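Local coordinates for protein response regulator aspartate phosphatase I (Bacillus subtilis subsp. subtilis, PDB 4I1A) that dephosphorylates the sporulation phosphotransferase Spo0F and activates the mobile element ICEBs1 by bringing about inactivation of its repressor ImmR, at residues A[117-122]-A[154-159]; A[189-194]-A[205-210]; A[222-227]-A[252-257]; A[242-247]-A[271-276]; A[339-344]-A[361-366]. All blocks are in the same frame, centred on the assembly; numbering follows the deposited sequence.

Interaction 1. Residues A[117-122]-A[154-159]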
# COMPACT_ATOMS: atom_id res chain seq x y z
N LYS A 117 -11.68 9.86 -12.29
CA LYS A 117 -10.48 9.12 -12.71
C LYS A 117 -10.03 9.41 -14.14
O LYS A 117 -9.39 8.58 -14.78
CB LYS A 117 -10.65 7.62 -12.47
CG LYS A 117 -10.72 7.25 -11.00
CD LYS A 117 -9.39 7.55 -10.30
CE LYS A 117 -9.55 7.59 -8.79
NZ LYS A 117 -10.49 8.68 -8.37
N GLU A 118 -10.37 10.60 -14.63
CA GLU A 118 -9.77 11.10 -15.86
C GLU A 118 -8.42 11.72 -15.50
O GLU A 118 -8.31 12.93 -15.30
CB GLU A 118 -10.69 12.12 -16.53
CG GLU A 118 -12.00 11.52 -17.03
CD GLU A 118 -11.78 10.42 -18.05
OE1 GLU A 118 -12.16 9.26 -17.76
OE2 GLU A 118 -11.23 10.71 -19.14
N LEU A 119 -7.40 10.88 -15.43
CA LEU A 119 -6.10 11.26 -14.87
C LEU A 119 -5.36 12.31 -15.69
O LEU A 119 -4.71 13.21 -15.13
CB LEU A 119 -5.23 10.02 -14.68
CG LEU A 119 -5.91 8.95 -13.81
CD1 LEU A 119 -5.11 7.65 -13.79
CD2 LEU A 119 -6.14 9.49 -12.40
N ILE A 120 -5.44 12.18 -17.01
CA ILE A 120 -4.80 13.13 -17.92
C ILE A 120 -5.41 14.52 -17.72
O ILE A 120 -4.67 15.51 -17.62
CB ILE A 120 -4.90 12.67 -19.41
CG1 ILE A 120 -3.53 12.24 -19.93
CG2 ILE A 120 -5.44 13.76 -20.31
CD1 ILE A 120 -2.81 11.24 -19.06
N SER A 121 -6.73 14.58 -17.60
CA SER A 121 -7.43 15.86 -17.47
C SER A 121 -7.06 16.52 -16.16
O SER A 121 -6.81 17.72 -16.11
CB SER A 121 -8.94 15.67 -17.54
OG SER A 121 -9.29 14.88 -18.67
N ALA A 122 -7.02 15.71 -15.10
CA ALA A 122 -6.72 16.19 -13.76
C ALA A 122 -5.36 16.87 -13.73
O ALA A 122 -5.23 18.01 -13.30
CB ALA A 122 -6.78 15.05 -12.74
N TYR A 154 1.12 9.96 -7.78
CA TYR A 154 1.27 8.69 -7.09
C TYR A 154 0.34 7.62 -7.66
O TYR A 154 0.67 6.43 -7.68
CB TYR A 154 1.02 8.87 -5.59
CG TYR A 154 1.12 7.59 -4.78
CD1 TYR A 154 2.30 6.87 -4.73
CD2 TYR A 154 0.03 7.12 -4.06
CE1 TYR A 154 2.40 5.69 -3.99
CE2 TYR A 154 0.11 5.94 -3.32
CZ TYR A 154 1.30 5.24 -3.29
OH TYR A 154 1.40 4.07 -2.55
N TYR A 155 -0.83 8.05 -8.14
CA TYR A 155 -1.79 7.12 -8.71
C TYR A 155 -1.27 6.58 -10.05
O TYR A 155 -1.45 5.41 -10.38
CB TYR A 155 -3.15 7.80 -8.89
CG TYR A 155 -4.33 6.87 -9.11
CD1 TYR A 155 -4.64 6.37 -10.37
CD2 TYR A 155 -5.16 6.51 -8.05
CE1 TYR A 155 -5.72 5.52 -10.57
CE2 TYR A 155 -6.25 5.67 -8.24
CZ TYR A 155 -6.52 5.18 -9.50
OH TYR A 155 -7.60 4.34 -9.69
N MET A 156 -0.60 7.44 -10.81
CA MET A 156 -0.08 7.05 -12.11
C MET A 156 1.34 6.51 -12.00
O MET A 156 2.02 6.32 -13.01
CB MET A 156 -0.10 8.24 -13.06
CG MET A 156 -1.35 9.06 -12.90
SD MET A 156 -1.39 10.42 -14.04
CE MET A 156 -1.48 9.51 -15.60
N LYS A 157 1.78 6.29 -10.76
CA LYS A 157 3.11 5.74 -10.50
C LYS A 157 4.21 6.56 -11.16
O LYS A 157 5.26 6.03 -11.54
CB LYS A 157 3.18 4.26 -10.91
CG LYS A 157 2.19 3.36 -10.17
CD LYS A 157 2.62 3.15 -8.71
CE LYS A 157 1.41 2.95 -7.79
NZ LYS A 157 1.80 2.79 -6.35
N GLN A 158 3.96 7.85 -11.31
CA GLN A 158 5.00 8.80 -11.70
C GLN A 158 5.80 9.14 -10.45
O GLN A 158 5.69 10.25 -9.91
CB GLN A 158 4.38 10.05 -12.32
CG GLN A 158 4.10 9.95 -13.82
CD GLN A 158 5.38 9.93 -14.65
OE1 GLN A 158 6.35 10.63 -14.33
NE2 GLN A 158 5.40 9.12 -15.70
N THR A 159 6.60 8.18 -10.01
CA THR A 159 7.31 8.21 -8.74
C THR A 159 8.12 9.47 -8.52
O THR A 159 8.12 10.04 -7.43
CB THR A 159 8.25 6.98 -8.60
OG1 THR A 159 7.50 5.78 -8.82
CG2 THR A 159 8.89 6.93 -7.23
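Leu119 and Met156 bring the two backbones together, their CA atoms 7.8 Å apart, where the start of helix 119-129 faces the C-terminal end of helix 139-155. Leu119 is the hub. Its CD1 lies 3.7 Å from Tyr155 CD1, and the two side chains cross at about a right angle. On the other flank, Leu119 CB touches Met156 CE at 3.9 Å. The methionine chain is extended through chi2 and bends at chi3 (65°), which carries its terminal methyl to Leu119 and on to Ile120 CD1 at 4.1 Å. A flexible thioether suits a place where two branched aliphatic chains must be met at once. Each segment includes the short link between two consecutive helices, as expected of a helical-repeat protein of the tetratricopeptide (TPR) kind, and helices 102-115 and 139-155 are each ended by a Schellman motif. Lys117 and Lys157 are the C-prime residues, with positive phi values of 61° and 54°. Lys117 also joins the contact through its aliphatic part: CD sits 3.7 Å from Tyr155 OH, and CE 3.9 Å from Tyr155 CE2. Its ammonium group turns back to its own helix end, where NZ bonds to Phe114 O and makes a cation-pi contact with that residue's ring. Lys157 instead sends NZ to a salt bridge with Asp196 of helix 180-196.

Interaction 2. Residues A[189-194]-A[205-210]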
# COMPACT_ATOMS: atom_id res chain seq x y z
N ILE A 189 2.73 9.51 1.40
CA ILE A 189 2.96 9.58 -0.04
C ILE A 189 4.45 9.37 -0.33
O ILE A 189 4.81 8.58 -1.21
CB ILE A 189 2.50 10.92 -0.65
CG1 ILE A 189 1.04 11.20 -0.30
CG2 ILE A 189 2.68 10.93 -2.16
CD1 ILE A 189 0.08 10.25 -0.96
N VAL A 190 5.31 10.07 0.40
CA VAL A 190 6.75 9.94 0.23
C VAL A 190 7.14 8.48 0.37
O VAL A 190 7.77 7.90 -0.53
CB VAL A 190 7.54 10.81 1.23
CG1 VAL A 190 9.02 10.46 1.19
CG2 VAL A 190 7.34 12.30 0.93
N ALA A 191 6.74 7.89 1.49
CA ALA A 191 7.04 6.49 1.80
C ALA A 191 6.42 5.48 0.82
O ALA A 191 7.04 4.48 0.50
CB ALA A 191 6.60 6.18 3.20
N GLY A 192 5.19 5.75 0.36
CA GLY A 192 4.57 4.93 -0.67
C GLY A 192 5.38 4.96 -1.96
O GLY A 192 5.58 3.94 -2.62
N ASN A 193 5.86 6.15 -2.33
CA ASN A 193 6.72 6.28 -3.51
C ASN A 193 8.03 5.53 -3.33
O ASN A 193 8.50 4.85 -4.25
CB ASN A 193 6.99 7.75 -3.79
CG ASN A 193 5.84 8.43 -4.50
OD1 ASN A 193 5.44 8.02 -5.58
ND2 ASN A 193 5.30 9.49 -3.89
N LEU A 194 8.62 5.64 -2.14
CA LEU A 194 9.83 4.90 -1.80
C LEU A 194 9.61 3.38 -1.87
O LEU A 194 10.49 2.65 -2.32
CB LEU A 194 10.34 5.32 -0.41
CG LEU A 194 10.90 6.75 -0.37
CD1 LEU A 194 11.14 7.25 1.04
CD2 LEU A 194 12.19 6.84 -1.20
N GLU A 205 11.92 4.68 7.55
CA GLU A 205 12.28 5.90 8.27
C GLU A 205 11.12 6.89 8.22
O GLU A 205 10.80 7.52 9.22
CB GLU A 205 13.55 6.54 7.71
CG GLU A 205 14.83 5.73 7.88
CD GLU A 205 15.91 6.14 6.89
OE1 GLU A 205 15.88 7.30 6.41
OE2 GLU A 205 16.79 5.30 6.58
N GLN A 206 10.51 7.03 7.04
CA GLN A 206 9.35 7.91 6.90
C GLN A 206 8.21 7.50 7.82
O GLN A 206 7.70 8.31 8.59
CB GLN A 206 8.86 7.94 5.46
CG GLN A 206 9.71 8.79 4.54
CD GLN A 206 9.89 10.21 5.04
OE1 GLN A 206 8.92 10.89 5.40
NE2 GLN A 206 11.13 10.67 5.07
N PHE A 207 7.81 6.23 7.73
CA PHE A 207 6.70 5.70 8.52
C PHE A 207 6.99 5.80 10.02
O PHE A 207 6.07 6.02 10.81
CB PHE A 207 6.38 4.25 8.13
CG PHE A 207 5.68 4.11 6.80
CD1 PHE A 207 4.54 4.85 6.50
CD2 PHE A 207 6.16 3.23 5.84
CE1 PHE A 207 3.89 4.71 5.28
CE2 PHE A 207 5.52 3.09 4.60
CZ PHE A 207 4.38 3.83 4.33
N LEU A 208 8.25 5.65 10.42
CA LEU A 208 8.62 5.80 11.83
C LEU A 208 8.37 7.23 12.31
O LEU A 208 7.94 7.44 13.45
CB LEU A 208 10.07 5.39 12.10
CG LEU A 208 10.30 3.87 12.10
CD1 LEU A 208 11.79 3.55 12.12
CD2 LEU A 208 9.59 3.19 13.27
N LYS A 209 8.62 8.20 11.45
CA LYS A 209 8.34 9.59 11.79
C LYS A 209 6.83 9.76 11.91
O LYS A 209 6.35 10.43 12.81
CB LYS A 209 8.92 10.55 10.75
CG LYS A 209 10.43 10.71 10.83
CD LYS A 209 10.90 11.99 10.14
CE LYS A 209 10.68 11.94 8.63
NZ LYS A 209 10.79 13.29 8.00
N SER A 210 6.09 9.15 11.00
CA SER A 210 4.64 9.25 11.00
C SER A 210 4.05 8.75 12.32
O SER A 210 3.14 9.37 12.87
CB SER A 210 4.06 8.49 9.82
OG SER A 210 4.57 9.02 8.60
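Ala191 sets its CB over one face of the Phe207 ring, a CH-pi contact 3.6 Å from the ring centroid and 19° off the normal. The methyl is shifted toward the rim, with CZ nearest at 3.4 Å. It also meets Gln206 CB at 3.6 Å, which suits a small residue such as alanine. Gln206 holds CG anti to its carbonyl carbon (chi1 -77°), and CG meets Val190 CG1 at 3.8 Å and Leu194 CD1 at 4.1 Å. The two segments run nearly antiparallel, their axes 9.1 Å apart at closest, in the helical hairpin of a predicted TPR, and an alanine facing an aromatic fits that repeat's consensus. Farther out, Asn229, Ile230 and Cys233 of helix 220-236 pack against Phe207. An alanine in place of Phe207 would probably open a gap between the hairpin and that helix and leave the Ala191 methyl without its aromatic partner. No hydrogen bond joins the two segments; shape, methyl-to-ring contact and the glutamine's aliphatic part therefore do the holding.

Interaction 3. Residues A[222-227]-A[252-257]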
# COMPACT_ATOMS: atom_id res chain seq x y z
N LEU A 222 -4.35 7.09 12.46
CA LEU A 222 -3.02 7.32 11.90
C LEU A 222 -1.95 6.52 12.64
O LEU A 222 -0.92 6.17 12.06
CB LEU A 222 -2.70 8.81 11.91
CG LEU A 222 -3.50 9.60 10.88
CD1 LEU A 222 -3.00 11.03 10.78
CD2 LEU A 222 -3.45 8.90 9.53
N ILE A 223 -2.19 6.24 13.92
CA ILE A 223 -1.28 5.40 14.70
C ILE A 223 -1.30 3.97 14.16
O ILE A 223 -0.25 3.35 13.94
CB ILE A 223 -1.66 5.41 16.20
CG1 ILE A 223 -1.24 6.73 16.85
CG2 ILE A 223 -1.01 4.24 16.94
CD1 ILE A 223 -1.67 6.88 18.33
N ALA A 224 -2.50 3.45 13.94
CA ALA A 224 -2.65 2.11 13.37
C ALA A 224 -2.13 2.05 11.95
O ALA A 224 -1.54 1.06 11.53
CB ALA A 224 -4.09 1.66 13.43
N MET A 225 -2.36 3.12 11.19
CA MET A 225 -1.88 3.14 9.81
C MET A 225 -0.36 3.12 9.74
O MET A 225 0.22 2.40 8.93
CB MET A 225 -2.48 4.31 9.03
CG MET A 225 -3.92 4.09 8.62
SD MET A 225 -4.53 5.36 7.49
CE MET A 225 -3.61 4.97 6.01
N SER A 226 0.28 3.88 10.63
CA SER A 226 1.74 3.86 10.72
C SER A 226 2.25 2.48 11.13
O SER A 226 3.15 1.93 10.50
CB SER A 226 2.23 4.91 11.71
OG SER A 226 1.84 6.20 11.32
N HIS A 227 1.68 1.93 12.20
CA HIS A 227 2.05 0.58 12.64
C HIS A 227 1.97 -0.43 11.51
O HIS A 227 2.90 -1.19 11.26
CB HIS A 227 1.17 0.12 13.80
CG HIS A 227 1.57 0.67 15.13
ND1 HIS A 227 2.88 0.73 15.55
CD2 HIS A 227 0.83 1.19 16.14
CE1 HIS A 227 2.93 1.26 16.75
NE2 HIS A 227 1.70 1.55 17.14
N GLU A 252 -4.90 -4.28 17.05
CA GLU A 252 -5.66 -3.94 18.25
C GLU A 252 -6.62 -2.79 17.98
O GLU A 252 -7.76 -2.79 18.45
CB GLU A 252 -4.73 -3.51 19.39
CG GLU A 252 -3.80 -4.58 19.94
CD GLU A 252 -2.80 -4.01 20.95
OE1 GLU A 252 -1.72 -4.62 21.13
OE2 GLU A 252 -3.10 -2.95 21.55
N ILE A 253 -6.13 -1.80 17.24
CA ILE A 253 -6.89 -0.59 16.95
C ILE A 253 -7.95 -0.85 15.87
O ILE A 253 -9.11 -0.47 16.02
CB ILE A 253 -5.95 0.56 16.52
CG1 ILE A 253 -5.12 1.02 17.72
CG2 ILE A 253 -6.73 1.72 15.92
CD1 ILE A 253 -3.85 1.76 17.34
N PHE A 254 -7.54 -1.51 14.80
CA PHE A 254 -8.42 -1.80 13.67
C PHE A 254 -9.58 -2.72 14.04
O PHE A 254 -10.69 -2.57 13.51
CB PHE A 254 -7.64 -2.42 12.50
CG PHE A 254 -6.77 -1.45 11.75
CD1 PHE A 254 -7.11 -0.10 11.68
CD2 PHE A 254 -5.63 -1.89 11.10
CE1 PHE A 254 -6.31 0.80 10.97
CE2 PHE A 254 -4.83 -1.00 10.39
CZ PHE A 254 -5.17 0.34 10.32
N GLU A 255 -9.33 -3.67 14.94
CA GLU A 255 -10.35 -4.63 15.35
C GLU A 255 -11.48 -3.92 16.09
O GLU A 255 -12.66 -4.24 15.92
CB GLU A 255 -9.75 -5.77 16.20
CG GLU A 255 -10.45 -7.13 16.01
CD GLU A 255 -9.47 -8.29 15.76
OE1 GLU A 255 -9.81 -9.21 14.99
OE2 GLU A 255 -8.37 -8.28 16.34
N LYS A 256 -11.12 -2.92 16.90
CA LYS A 256 -12.10 -2.10 17.59
C LYS A 256 -12.90 -1.27 16.59
O LYS A 256 -14.13 -1.28 16.60
CB LYS A 256 -11.41 -1.16 18.58
CG LYS A 256 -10.70 -1.86 19.73
CD LYS A 256 -10.00 -0.83 20.62
CE LYS A 256 -9.45 -1.45 21.90
NZ LYS A 256 -8.80 -0.43 22.77
N SER A 257 -12.19 -0.55 15.72
CA SER A 257 -12.82 0.38 14.78
C SER A 257 -13.53 -0.30 13.61
O SER A 257 -14.34 0.33 12.93
CB SER A 257 -11.77 1.36 14.25
OG SER A 257 -12.32 2.20 13.25
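Ala224 meets Phe254 in a CH-pi contact: its CB lies over one face of the ring, 3.8 Å from the centroid, 26° off the normal and displaced toward the rim. CE1 is the nearest ring atom, at 3.4 Å. Phe254 holds CG anti to its carbonyl carbon (chi1 -74°), directing the start of the side chain; the ring itself lies under the methyl. The aliphatic contacts lie beside it. Ile253 CG2 touches Ala224 CB at 3.6 Å, while its CD1 reaches Ile223 CG2 at 3.8 Å, the two isoleucines crossing at about a right angle. The short alanine lets the bulky residues of the other helix close in, and the beta-branched chains fill the flank. Helices 220-236 and 240-257 form the helical hairpin of the predicted fourth TPR, and the segments here cross at 131° with axes 9.5 Å apart. Met225 adds a looser touch, CG to Phe254 CZ at 4.3 Å. Beyond the pair, Leu262 and Thr265 of helix 261-275 also pack on Phe254. A serine at Phe254 would probably leave the Ala224 methyl without the ring beneath it and open a gap toward helix 261-275. No hydrogen bond crosses between the segments; within 222-227, Ser226 OG donates to Leu222 O at 2.9 Å, while Ser226 N reaches that oxygen from the opposite face of the carbonyl plane.

Interaction 4. Residues A[242-247]-A[271-276]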
# COMPACT_ATOMS: atom_id res chain seq x y z
N LYS A 242 9.91 -7.85 14.41
CA LYS A 242 9.45 -6.47 14.52
C LYS A 242 8.19 -6.24 13.69
O LYS A 242 7.27 -5.55 14.12
CB LYS A 242 10.56 -5.47 14.17
CG LYS A 242 11.58 -5.31 15.30
CD LYS A 242 12.54 -4.14 15.10
CE LYS A 242 13.80 -4.58 14.37
NZ LYS A 242 14.90 -3.57 14.48
N ALA A 243 8.14 -6.85 12.50
CA ALA A 243 6.97 -6.76 11.64
C ALA A 243 5.72 -7.17 12.40
O ALA A 243 4.73 -6.44 12.42
CB ALA A 243 7.14 -7.62 10.38
N SER A 244 5.79 -8.31 13.07
CA SER A 244 4.66 -8.80 13.84
C SER A 244 4.25 -7.91 15.02
O SER A 244 3.06 -7.73 15.27
CB SER A 244 4.93 -10.23 14.31
OG SER A 244 4.77 -11.14 13.24
N GLN A 245 5.22 -7.37 15.74
CA GLN A 245 4.90 -6.54 16.90
C GLN A 245 4.20 -5.26 16.48
O GLN A 245 3.25 -4.81 17.14
CB GLN A 245 6.14 -6.24 17.75
CG GLN A 245 5.86 -5.41 19.01
CD GLN A 245 4.83 -6.04 19.96
OE1 GLN A 245 4.95 -7.21 20.34
NE2 GLN A 245 3.83 -5.26 20.36
N HIS A 246 4.62 -4.67 15.36
CA HIS A 246 3.93 -3.50 14.84
C HIS A 246 2.56 -3.84 14.26
O HIS A 246 1.62 -3.04 14.36
CB HIS A 246 4.80 -2.77 13.80
CG HIS A 246 5.86 -1.92 14.41
ND1 HIS A 246 5.62 -0.64 14.87
CD2 HIS A 246 7.18 -2.15 14.64
CE1 HIS A 246 6.73 -0.12 15.35
NE2 HIS A 246 7.70 -1.02 15.23
N LEU A 247 2.44 -5.02 13.68
CA LEU A 247 1.19 -5.45 13.05
C LEU A 247 0.07 -5.76 14.05
O LEU A 247 -1.09 -5.47 13.77
CB LEU A 247 1.43 -6.64 12.10
CG LEU A 247 2.12 -6.31 10.77
CD1 LEU A 247 2.69 -7.57 10.13
CD2 LEU A 247 1.18 -5.60 9.79
N TYR A 271 0.92 -14.04 6.84
CA TYR A 271 2.03 -14.35 5.96
C TYR A 271 3.37 -14.28 6.70
O TYR A 271 4.20 -15.18 6.58
CB TYR A 271 2.01 -13.42 4.75
CG TYR A 271 2.76 -13.96 3.56
CD1 TYR A 271 3.34 -15.22 3.59
CD2 TYR A 271 2.88 -13.20 2.40
CE1 TYR A 271 4.03 -15.72 2.50
CE2 TYR A 271 3.55 -13.68 1.31
CZ TYR A 271 4.12 -14.94 1.36
OH TYR A 271 4.80 -15.39 0.26
N VAL A 272 3.57 -13.20 7.46
CA VAL A 272 4.78 -13.01 8.25
C VAL A 272 5.07 -14.21 9.17
O VAL A 272 6.21 -14.68 9.26
CB VAL A 272 4.73 -11.69 9.05
CG1 VAL A 272 5.68 -11.71 10.23
CG2 VAL A 272 5.02 -10.52 8.14
N GLU A 273 4.04 -14.70 9.83
CA GLU A 273 4.20 -15.82 10.76
C GLU A 273 4.49 -17.13 10.03
O GLU A 273 5.26 -17.96 10.52
CB GLU A 273 2.95 -15.96 11.64
CG GLU A 273 2.77 -14.82 12.65
CD GLU A 273 3.90 -14.78 13.68
OE1 GLU A 273 4.38 -15.86 14.07
OE2 GLU A 273 4.30 -13.67 14.10
N ALA A 274 3.87 -17.30 8.87
CA ALA A 274 4.13 -18.46 8.02
C ALA A 274 5.58 -18.47 7.54
O ALA A 274 6.23 -19.53 7.51
CB ALA A 274 3.18 -18.45 6.84
N LYS A 275 6.10 -17.30 7.17
CA LYS A 275 7.49 -17.20 6.73
C LYS A 275 8.49 -17.55 7.83
O LYS A 275 9.63 -17.90 7.54
CB LYS A 275 7.80 -15.80 6.20
CG LYS A 275 7.10 -15.41 4.91
CD LYS A 275 7.45 -13.97 4.56
CE LYS A 275 6.46 -13.35 3.61
NZ LYS A 275 6.94 -12.02 3.16
N GLN A 276 8.07 -17.47 9.09
CA GLN A 276 8.94 -17.89 10.20
C GLN A 276 8.66 -19.34 10.57
O GLN A 276 9.20 -19.84 11.55
CB GLN A 276 8.76 -17.02 11.43
CG GLN A 276 9.00 -15.54 11.20
CD GLN A 276 8.85 -14.74 12.48
OE1 GLN A 276 9.77 -14.69 13.30
NE2 GLN A 276 7.69 -14.11 12.66
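The carboxylate of Glu273 is met by Ser244 on the anti side of OE2, with the hydroxyl 23° out of the carboxylate plane. Glu273's other oxygen, OE1, accepts from Asn278 ND2, so two partners fix how the flat group is turned. The second flat group, the Tyr271 ring, carries Lys275 CE on one face, 3.4 Å above its centre, within the same helix. The contact joins antiparallel helices 240-257 and 261-275 of the TPR stack, the former belonging to the predicted fourth repeat; their segments meet at 154° with axes 10.1 Å apart. Serine suits its place because its small hydroxyl can donate to the acid while crowding against a methyl: OG lies 3.2 Å from Val272 CG1. The glutamate chain bends at chi2 (-64°), bringing CD round so that OE2 can face Ser244. An apolar patch lies on the other flank of Val272, where CG2 touches Ala243 CB at 4.2 Å and Leu247 CD1 at 4.3 Å. Lys275 NZ forms a salt bridge with Asp235 of helix 220-236. The one hydrogen bond between the segments is Ser244 OG to Glu273 OE2, 2.7 Å long.

Interaction 5. Residues A[339-344]-A[361-366]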
# COMPACT_ATOMS: atom_id res chain seq x y z
N ASN A 339 3.95 -9.39 -7.90
CA ASN A 339 4.60 -9.51 -6.61
C ASN A 339 4.37 -10.86 -5.93
O ASN A 339 5.32 -11.49 -5.46
CB ASN A 339 4.20 -8.33 -5.71
CG ASN A 339 4.70 -6.99 -6.25
OD1 ASN A 339 4.16 -5.94 -5.93
ND2 ASN A 339 5.74 -7.04 -7.10
N PHE A 340 3.12 -11.32 -5.90
CA PHE A 340 2.81 -12.59 -5.24
C PHE A 340 3.37 -13.80 -5.96
O PHE A 340 3.84 -14.75 -5.33
CB PHE A 340 1.31 -12.75 -5.00
CG PHE A 340 0.85 -12.08 -3.77
CD1 PHE A 340 0.87 -12.76 -2.56
CD2 PHE A 340 0.42 -10.76 -3.79
CE1 PHE A 340 0.45 -12.14 -1.39
CE2 PHE A 340 -0.00 -10.12 -2.62
CZ PHE A 340 0.01 -10.82 -1.42
N SER A 341 3.34 -13.78 -7.29
CA SER A 341 3.87 -14.91 -8.04
C SER A 341 5.40 -15.05 -7.89
O SER A 341 5.95 -16.16 -7.99
CB SER A 341 3.51 -14.81 -9.52
OG SER A 341 4.11 -13.68 -10.12
N ILE A 342 6.08 -13.94 -7.65
CA ILE A 342 7.51 -14.01 -7.35
C ILE A 342 7.74 -14.67 -5.98
O ILE A 342 8.62 -15.53 -5.82
CB ILE A 342 8.17 -12.62 -7.38
CG1 ILE A 342 8.33 -12.13 -8.83
CG2 ILE A 342 9.53 -12.64 -6.64
CD1 ILE A 342 8.66 -10.60 -8.91
N GLU A 343 6.94 -14.28 -4.99
CA GLU A 343 7.03 -14.89 -3.66
C GLU A 343 6.76 -16.38 -3.73
O GLU A 343 7.43 -17.18 -3.08
CB GLU A 343 6.04 -14.23 -2.71
CG GLU A 343 6.34 -12.77 -2.44
CD GLU A 343 6.61 -12.50 -0.99
OE1 GLU A 343 6.08 -11.50 -0.46
OE2 GLU A 343 7.35 -13.30 -0.38
N VAL A 344 5.77 -16.75 -4.55
CA VAL A 344 5.42 -18.15 -4.73
C VAL A 344 6.53 -18.89 -5.46
O VAL A 344 6.90 -20.01 -5.09
CB VAL A 344 4.06 -18.29 -5.47
CG1 VAL A 344 3.77 -19.75 -5.78
CG2 VAL A 344 2.94 -17.71 -4.60
N TYR A 361 7.65 -17.87 -12.07
CA TYR A 361 8.53 -16.80 -12.58
C TYR A 361 7.99 -16.34 -13.93
O TYR A 361 7.94 -15.14 -14.20
CB TYR A 361 10.00 -17.23 -12.69
CG TYR A 361 10.71 -17.35 -11.34
CD1 TYR A 361 10.70 -16.28 -10.44
CD2 TYR A 361 11.38 -18.52 -10.98
CE1 TYR A 361 11.34 -16.38 -9.19
CE2 TYR A 361 12.02 -18.63 -9.74
CZ TYR A 361 11.99 -17.56 -8.85
OH TYR A 361 12.59 -17.64 -7.62
N ARG A 362 7.55 -17.30 -14.75
CA ARG A 362 6.96 -17.00 -16.06
C ARG A 362 5.74 -16.13 -15.91
O ARG A 362 5.52 -15.20 -16.67
CB ARG A 362 6.58 -18.27 -16.82
CG ARG A 362 7.79 -19.11 -17.27
CD ARG A 362 7.41 -20.24 -18.21
NE ARG A 362 8.23 -20.18 -19.41
CZ ARG A 362 7.76 -20.26 -20.64
NH1 ARG A 362 6.47 -20.43 -20.85
NH2 ARG A 362 8.59 -20.18 -21.67
N MET A 363 4.95 -16.42 -14.88
CA MET A 363 3.72 -15.68 -14.67
C MET A 363 4.00 -14.25 -14.26
O MET A 363 3.31 -13.32 -14.70
CB MET A 363 2.83 -16.36 -13.62
CG MET A 363 1.43 -15.78 -13.60
SD MET A 363 0.34 -16.82 -12.64
CE MET A 363 0.92 -16.33 -11.07
N SER A 364 5.01 -14.07 -13.42
CA SER A 364 5.43 -12.73 -13.01
C SER A 364 5.90 -11.92 -14.22
O SER A 364 5.65 -10.71 -14.28
CB SER A 364 6.54 -12.78 -11.97
OG SER A 364 7.72 -13.33 -12.54
N ILE A 365 6.58 -12.56 -15.17
CA ILE A 365 7.04 -11.87 -16.38
C ILE A 365 5.84 -11.32 -17.16
O ILE A 365 5.81 -10.14 -17.54
CB ILE A 365 7.81 -12.79 -17.35
CG1 ILE A 365 8.97 -13.52 -16.66
CG2 ILE A 365 8.28 -12.01 -18.56
CD1 ILE A 365 10.01 -12.64 -16.14
N GLU A 366 4.87 -12.19 -17.39
CA GLU A 366 3.63 -11.86 -18.08
C GLU A 366 2.88 -10.73 -17.40
O GLU A 366 2.41 -9.81 -18.07
CB GLU A 366 2.73 -13.11 -18.18
CG GLU A 366 2.41 -13.54 -19.59
CD GLU A 366 1.54 -12.52 -20.33
OE1 GLU A 366 0.32 -12.49 -20.07
OE2 GLU A 366 2.09 -11.75 -21.16
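Ser341 and Ser364 lie at the tight heart of this contact, their CA atoms only 5.6 Å apart. Helices 334-351 and 354-373 form the antiparallel hairpin of the predicted sixth TPR, and the segment axes approach to 8.1 Å at an angle of 164°. Small serines allow such closeness: Ser341 OG lies 3.2 Å from Ser364 CB, a packing touch and no hydrogen bond. The Ser341 hydroxyl stands between its backbone N and carbonyl carbon (chi1 65°), and its one proton has both Val337 O and Glu338 O, in its own helix, as acceptors. Met363 completes the tight side. Its chain bends at chi3 (76°), placing CE 3.4 Å from Ser341 CB, and Phe325 of helix 318-330 packs against both residues. The other flank is looser and partly open to solvent. There Ile342 lays CG1 3.7 Å from Ser364 CB. Tyr361 is looser still, with CE1 standing 4.4 Å from Ile342 O. An aromatic with a polar tip suits this half-exposed border, since the ring packs on Ala345 while Tyr361 OH hydrogen-bonds to Asp346 OD1.

How the interactions relate
From the N-terminal side, interaction 1 closes a loop of 31 residues between its segments, joining helices 119-129 and 139-155. Interaction 2 then closes a hairpin with ten residues between its segments. The two touch where Tyr154 packs on Asn193. Interaction 2 meets interaction 3 through Ser210 and Ser226. Interactions 3 and 4, closing loops of 24 and 23 residues, cross along the chain because both use helix 240-257; His227 and His246 bridge them by a probable hydrogen bond between their ND1 atoms. Interaction 5 closes the last hairpin, in series with all the others. Its Glu343 packs against Tyr271 and Lys275 of interaction 4, tying the C-terminal hairpin back to helix 261-275. No contact nests within another.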